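Local atomic coordinates of aromatic-amino-acid:2-oxoglutarate transaminase (Candida albicans, PDB entry 6HND), a protein that probably transfers amino groups between aromatic amino acids and 2-oxoglutarate, using pyridoxal 5'-phosphate as cofactor. Residues 512-515 against 516-520; 459-462 against 463-466; 360-363 against 364-368. One frame throughout, in Å; residues are numbered along the deposited sequence.

All three contacts lie within single helices, but two of them are neighbours. Contacts 1 and 2, at the C-terminal ends of helices 499-518 and 451-465, have centres about 12 Å apart. E515 of contact 1 joins them: OE1 makes a salt bridge with K461 NZ, and OE2 probably a hydrogen bond with Y465 OH, both modelled very short. A512 packs on L462 and Y465 beside this pair. Contact 3, in helix 356-369, is on the opposite side of the chain's centre, about 45 Å from contact 2 and 53 Å from contact 1, centre to centre. It lies nearest the cofactor, the D367 side chain being about 11 Å from a bound pyridoxal phosphate; contacts 1 and 2 are away from the annotated sites.

Contact 1. Residues 512-515 against 516-520; sequences AVYE and FFSNG
Y514 and S518 meet in the last turn of helix 499-518, where the chain leaves the helix through a Schellman motif at G520. Glycine suits that position because phi is positive there (74°), a conformation strained for residues with a CB.

Among the polar contacts, Y514 O is gripped twice by S518: its N donates at 2.9 Å and its OG at 2.7 Å. The hydroxyl arrives from above the carbonyl plane, whereas the amide keeps close to it. With OG beside the backbone N (chi1 -51°), the short serine side chain turns back to add this second grip. One residue further along, N519 N bonds to E515 O at 2.8 Å. The N519 amide turns toward the E515 carboxylate, their planes 50° apart, and ND2 donates to OE1; ND2 also reaches E522 O. The carboxylate is held mainly from helix 451-465, by Y465 OH at OE2 and a salt bridge from K461 at OE1; OE1 is modelled too close to a neighbour, so the ND2 bond is less sure.

The apolar contact lies between V513 and F517, which point the same way. V513 CG1 touches F517 CD1 at 3.7 Å. Both suit this side, where V513 packs on F441 and F517 on I443 of strand 438-443; F517 also stacks on Y427.

Over one face of the Y514 ring sits S518 OG, off-centre toward the rim, 3.3 Å from CE2.

Contact 2. Residues 459-462 against 463-466; sequences LWKL and ISYG
K461, S464 and Y465 meet at one carbonyl near the end of helix 451-465. K461 O accepts from Y465 N at 2.9 Å and from S464 OG at 2.6 Å, both donors approaching from the same face of its plane. The serine hydroxyl lies between its own backbone N and carbonyl carbon (chi1 64°), which brings it back to a carbonyl three residues earlier; serine thus satisfies its own polar group within the helix.

The other amides are paired in regular fashion. I463 N donates to L459 O at 3.0 Å, nearly straight at 170°, and S464 N to W460 O. At the end G466 N reaches I463 O at 3.0 Å and, weakly, L462 O, closing a Schellman motif; positive phi (84°) makes glycine a natural choice there.

The longer polar side chains, K461, Y465 and W460, find partners beyond the turn. K461 bends about its CB-CG bond and runs alongside the Y465 ring, CE 3.9 Å from CE1. Its NZ makes a salt bridge with E515, whose carboxylate also takes the hydrogen bond of Y465 OH; NZ donates to F523 O as well. W460 NE1 bonds to D26 of the second subunit. The purely apolar I463 lies beside the indole, CD1 4.2 Å from W460 CE3.

The helix is therefore held between two surfaces: L459 and L462 press on F489 of strand 488-492, L462 and Y465 also meet helix 499-518, and W460 and I463 face F32 of the other subunit.

Contact 3. Residues 360-363 against 364-368; sequences DAVK and NYSDV
V362 and S366 form the close-fitting side of this helical turn. V362 O receives S366 N at 2.8 Å, nearly straight along its carbonyl, and S366 OG at 2.9 Å from above the carbonyl plane. Serine suits a buried helix face because this second bond pays for its hydroxyl: with OG beside the backbone N (chi1 -56°), it folds back on the preceding turn and lies 4.0 Å from V362 CG1. Both side chains touch K172 of helix 166-177, and A361, a small buried residue, packs on V176 of the same helix. Y365, a larger buried residue, extends from the turn to bond through its OH to N171. N364 is buried too, its amide ND2 3.6 Å from D360 O.

K363 and D367, also one turn apart, are joined by charge. The lysine starts with CG anti to the backbone N (chi1 -166°), then bends at unusual torsions, so the very short 2.5 Å from NZ to D367 OD2 is best read as a salt bridge of uncertain length. R196 of the second subunit adds a long, weak ion pair to OD2.

The solvent side is looser. K363 is partly exposed, and D360 fully so, its charged end suited to water and its side chain no nearer than 5.5 Å to 364-368.

Helix 356-369 follows strand 350-355 of the seven-stranded mixed sheet in order 1-7-6-5-4-2-3, the large-domain core typical of pyridoxal-phosphate aminotransferases of this family.

Contact 1. Residues 512-515 against 516-520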
# COMPACT_ATOMS: atom_id res chain seq x y z
N ALA B 512 -1.58 31.01 27.92
CA ALA B 512 -0.17 30.58 27.97
C ALA B 512 0.75 31.63 27.32
O ALA B 512 1.81 31.91 27.89
CB ALA B 512 -0.04 29.23 27.31
N VAL B 513 0.37 32.20 26.16
CA VAL B 513 1.21 33.20 25.46
C VAL B 513 1.26 34.47 26.31
O VAL B 513 2.37 35.03 26.49
CB VAL B 513 0.77 33.51 24.01
CG1 VAL B 513 1.74 34.51 23.38
CG2 VAL B 513 0.67 32.27 23.13
N TYR B 514 0.10 34.90 26.80
CA TYR B 514 -0.05 36.07 27.70
C TYR B 514 0.90 35.95 28.89
O TYR B 514 1.67 36.90 29.13
CB TYR B 514 -1.47 36.23 28.24
CG TYR B 514 -1.61 37.50 29.04
CD1 TYR B 514 -1.67 38.72 28.40
CD2 TYR B 514 -1.60 37.50 30.43
CE1 TYR B 514 -1.75 39.91 29.10
CE2 TYR B 514 -1.67 38.68 31.16
CZ TYR B 514 -1.75 39.89 30.49
OH TYR B 514 -1.81 41.09 31.14
N GLU B 515 0.86 34.83 29.61
CA GLU B 515 1.73 34.64 30.80
C GLU B 515 3.18 34.71 30.33
O GLU B 515 3.99 35.35 31.00
CB GLU B 515 1.47 33.34 31.54
CG GLU B 515 2.00 33.35 32.98
CD GLU B 515 2.39 31.98 33.53
OE1 GLU B 515 3.62 31.74 33.75
OE2 GLU B 515 1.48 31.13 33.72
N PHE B 516 3.49 34.09 29.20
CA PHE B 516 4.89 33.95 28.73
C PHE B 516 5.45 35.36 28.47
O PHE B 516 6.59 35.64 28.93
CB PHE B 516 4.97 33.01 27.52
CG PHE B 516 6.31 32.97 26.84
CD1 PHE B 516 7.33 32.19 27.34
CD2 PHE B 516 6.51 33.65 25.66
CE1 PHE B 516 8.56 32.14 26.70
CE2 PHE B 516 7.74 33.60 25.02
CZ PHE B 516 8.76 32.85 25.55
N PHE B 517 4.66 36.21 27.81
CA PHE B 517 5.00 37.63 27.52
C PHE B 517 5.09 38.46 28.83
O PHE B 517 6.09 39.19 29.01
CB PHE B 517 4.03 38.22 26.50
CG PHE B 517 4.50 38.08 25.06
CD1 PHE B 517 4.42 36.86 24.40
CD2 PHE B 517 5.06 39.17 24.40
CE1 PHE B 517 4.85 36.74 23.09
CE2 PHE B 517 5.51 39.04 23.09
CZ PHE B 517 5.39 37.83 22.44
N SER B 518 4.11 38.31 29.73
CA SER B 518 4.08 38.97 31.06
C SER B 518 5.35 38.61 31.86
O SER B 518 5.88 39.50 32.55
CB SER B 518 2.83 38.61 31.84
OG SER B 518 1.67 38.81 31.04
N ASN B 519 5.83 37.37 31.72
CA ASN B 519 7.05 36.85 32.40
C ASN B 519 8.34 37.37 31.75
O ASN B 519 9.41 36.97 32.23
CB ASN B 519 7.08 35.31 32.40
CG ASN B 519 5.95 34.69 33.18
OD1 ASN B 519 5.19 35.39 33.85
ND2 ASN B 519 5.82 33.38 33.09
N GLY B 520 8.26 38.25 30.74
CA GLY B 520 9.43 38.74 29.99
C GLY B 520 10.00 37.70 29.02
O GLY B 520 11.21 37.80 28.70

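Contact 2. Residues 459-462 against 463-466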
# COMPACT_ATOMS: atom_id res chain seq x y z
N LEU B 459 6.67 26.74 23.81
CA LEU B 459 6.01 25.43 23.57
C LEU B 459 5.84 24.71 24.92
O LEU B 459 4.70 24.27 25.21
CB LEU B 459 6.82 24.59 22.59
CG LEU B 459 6.14 23.29 22.13
CD1 LEU B 459 4.83 23.58 21.40
CD2 LEU B 459 7.07 22.45 21.25
N TRP B 460 6.90 24.63 25.74
CA TRP B 460 6.80 24.03 27.09
C TRP B 460 5.64 24.69 27.86
O TRP B 460 4.87 23.96 28.48
CB TRP B 460 8.11 24.17 27.86
CG TRP B 460 9.19 23.26 27.37
CD1 TRP B 460 10.37 23.62 26.78
CD2 TRP B 460 9.18 21.83 27.43
NE1 TRP B 460 11.10 22.50 26.49
CE2 TRP B 460 10.39 21.39 26.87
CE3 TRP B 460 8.26 20.88 27.90
CZ2 TRP B 460 10.70 20.03 26.76
CZ3 TRP B 460 8.57 19.54 27.79
CH2 TRP B 460 9.77 19.13 27.22
N LYS B 461 5.51 26.02 27.79
CA LYS B 461 4.43 26.79 28.48
C LYS B 461 3.02 26.34 28.01
O LYS B 461 2.13 26.17 28.87
CB LYS B 461 4.60 28.29 28.22
CG LYS B 461 3.87 29.17 29.21
CD LYS B 461 4.18 28.79 30.65
CE LYS B 461 4.01 29.92 31.62
NZ LYS B 461 4.16 29.44 33.00
N LEU B 462 2.82 26.19 26.70
CA LEU B 462 1.53 25.73 26.13
C LEU B 462 1.24 24.33 26.68
O LEU B 462 0.09 24.10 27.14
CB LEU B 462 1.59 25.68 24.59
CG LEU B 462 1.85 27.00 23.85
CD1 LEU B 462 1.70 26.77 22.37
CD2 LEU B 462 0.91 28.09 24.29
N ILE B 463 2.23 23.42 26.64
CA ILE B 463 2.06 22.02 27.15
C ILE B 463 1.63 22.09 28.62
O ILE B 463 0.60 21.46 28.94
CB ILE B 463 3.33 21.17 26.94
CG1 ILE B 463 3.67 21.01 25.45
CG2 ILE B 463 3.18 19.82 27.64
CD1 ILE B 463 5.08 20.52 25.20
N SER B 464 2.29 22.90 29.44
CA SER B 464 1.93 23.11 30.88
C SER B 464 0.53 23.71 31.00
O SER B 464 -0.17 23.31 31.94
CB SER B 464 2.96 23.91 31.65
OG SER B 464 3.06 25.22 31.16
N TYR B 465 0.07 24.53 30.05
CA TYR B 465 -1.31 25.10 30.05
C TYR B 465 -2.35 24.14 29.44
O TYR B 465 -3.55 24.48 29.48
CB TYR B 465 -1.32 26.47 29.38
CG TYR B 465 -1.15 27.64 30.33
CD1 TYR B 465 0.06 27.89 30.96
CD2 TYR B 465 -2.21 28.50 30.58
CE1 TYR B 465 0.21 28.96 31.83
CE2 TYR B 465 -2.06 29.58 31.43
CZ TYR B 465 -0.86 29.80 32.06
OH TYR B 465 -0.76 30.86 32.90
N GLY B 466 -1.93 22.99 28.89
CA GLY B 466 -2.83 21.92 28.42
C GLY B 466 -3.36 22.16 27.02
O GLY B 466 -4.51 21.81 26.73

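Contact 3. Residues 360-363 against 364-368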
# COMPACT_ATOMS: atom_id res chain seq x y z
N ASP B 360 1.60 5.78 -16.60
CA ASP B 360 2.11 4.45 -17.01
C ASP B 360 3.37 4.13 -16.20
O ASP B 360 3.57 2.96 -15.83
CB ASP B 360 2.43 4.36 -18.50
CG ASP B 360 1.21 4.30 -19.39
OD1 ASP B 360 0.11 3.94 -18.86
OD2 ASP B 360 1.34 4.66 -20.61
N ALA B 361 4.22 5.13 -16.03
CA ALA B 361 5.49 5.02 -15.28
C ALA B 361 5.15 4.81 -13.80
O ALA B 361 5.78 3.93 -13.19
CB ALA B 361 6.36 6.22 -15.52
N VAL B 362 4.16 5.52 -13.25
CA VAL B 362 3.71 5.31 -11.84
C VAL B 362 3.23 3.85 -11.69
O VAL B 362 3.55 3.18 -10.64
CB VAL B 362 2.64 6.32 -11.38
CG1 VAL B 362 2.06 5.95 -10.03
CG2 VAL B 362 3.19 7.74 -11.31
N LYS B 363 2.50 3.34 -12.67
CA LYS B 363 2.00 1.95 -12.66
C LYS B 363 3.17 0.99 -12.46
O LYS B 363 3.07 0.10 -11.57
CB LYS B 363 1.21 1.60 -13.92
CG LYS B 363 0.41 0.31 -13.81
CD LYS B 363 0.66 -0.71 -14.90
CE LYS B 363 0.83 -2.13 -14.38
NZ LYS B 363 2.04 -2.81 -14.93
N ASN B 364 4.25 1.15 -13.23
CA ASN B 364 5.40 0.20 -13.17
C ASN B 364 6.06 0.32 -11.80
O ASN B 364 6.53 -0.73 -11.30
CB ASN B 364 6.36 0.36 -14.35
CG ASN B 364 5.74 0.04 -15.71
OD1 ASN B 364 4.85 -0.80 -15.82
ND2 ASN B 364 6.20 0.71 -16.76
N TYR B 365 6.11 1.53 -11.19
CA TYR B 365 6.65 1.75 -9.81
C TYR B 365 5.78 1.03 -8.78
O TYR B 365 6.32 0.38 -7.88
CB TYR B 365 6.68 3.24 -9.43
CG TYR B 365 7.32 3.56 -8.10
CD1 TYR B 365 8.48 2.94 -7.68
CD2 TYR B 365 6.78 4.52 -7.26
CE1 TYR B 365 9.11 3.28 -6.50
CE2 TYR B 365 7.38 4.86 -6.07
CZ TYR B 365 8.57 4.26 -5.69
OH TYR B 365 9.17 4.57 -4.51
N SER B 366 4.46 1.17 -8.89
CA SER B 366 3.49 0.57 -7.94
C SER B 366 3.68 -0.94 -7.93
O SER B 366 3.60 -1.56 -6.83
CB SER B 366 2.11 0.96 -8.31
OG SER B 366 2.02 2.37 -8.36
N ASP B 367 3.94 -1.51 -9.11
CA ASP B 367 4.15 -2.96 -9.29
C ASP B 367 5.34 -3.42 -8.43
O ASP B 367 5.40 -4.60 -8.09
CB ASP B 367 4.36 -3.29 -10.76
CG ASP B 367 3.10 -3.47 -11.59
OD1 ASP B 367 1.99 -3.69 -11.01
OD2 ASP B 367 3.24 -3.40 -12.84
N VAL B 368 6.27 -2.53 -8.08
CA VAL B 368 7.43 -2.89 -7.21
C VAL B 368 7.07 -2.72 -5.73
O VAL B 368 7.19 -3.72 -4.97
CB VAL B 368 8.67 -2.08 -7.60
CG1 VAL B 368 9.86 -2.48 -6.75
CG2 VAL B 368 8.97 -2.21 -9.09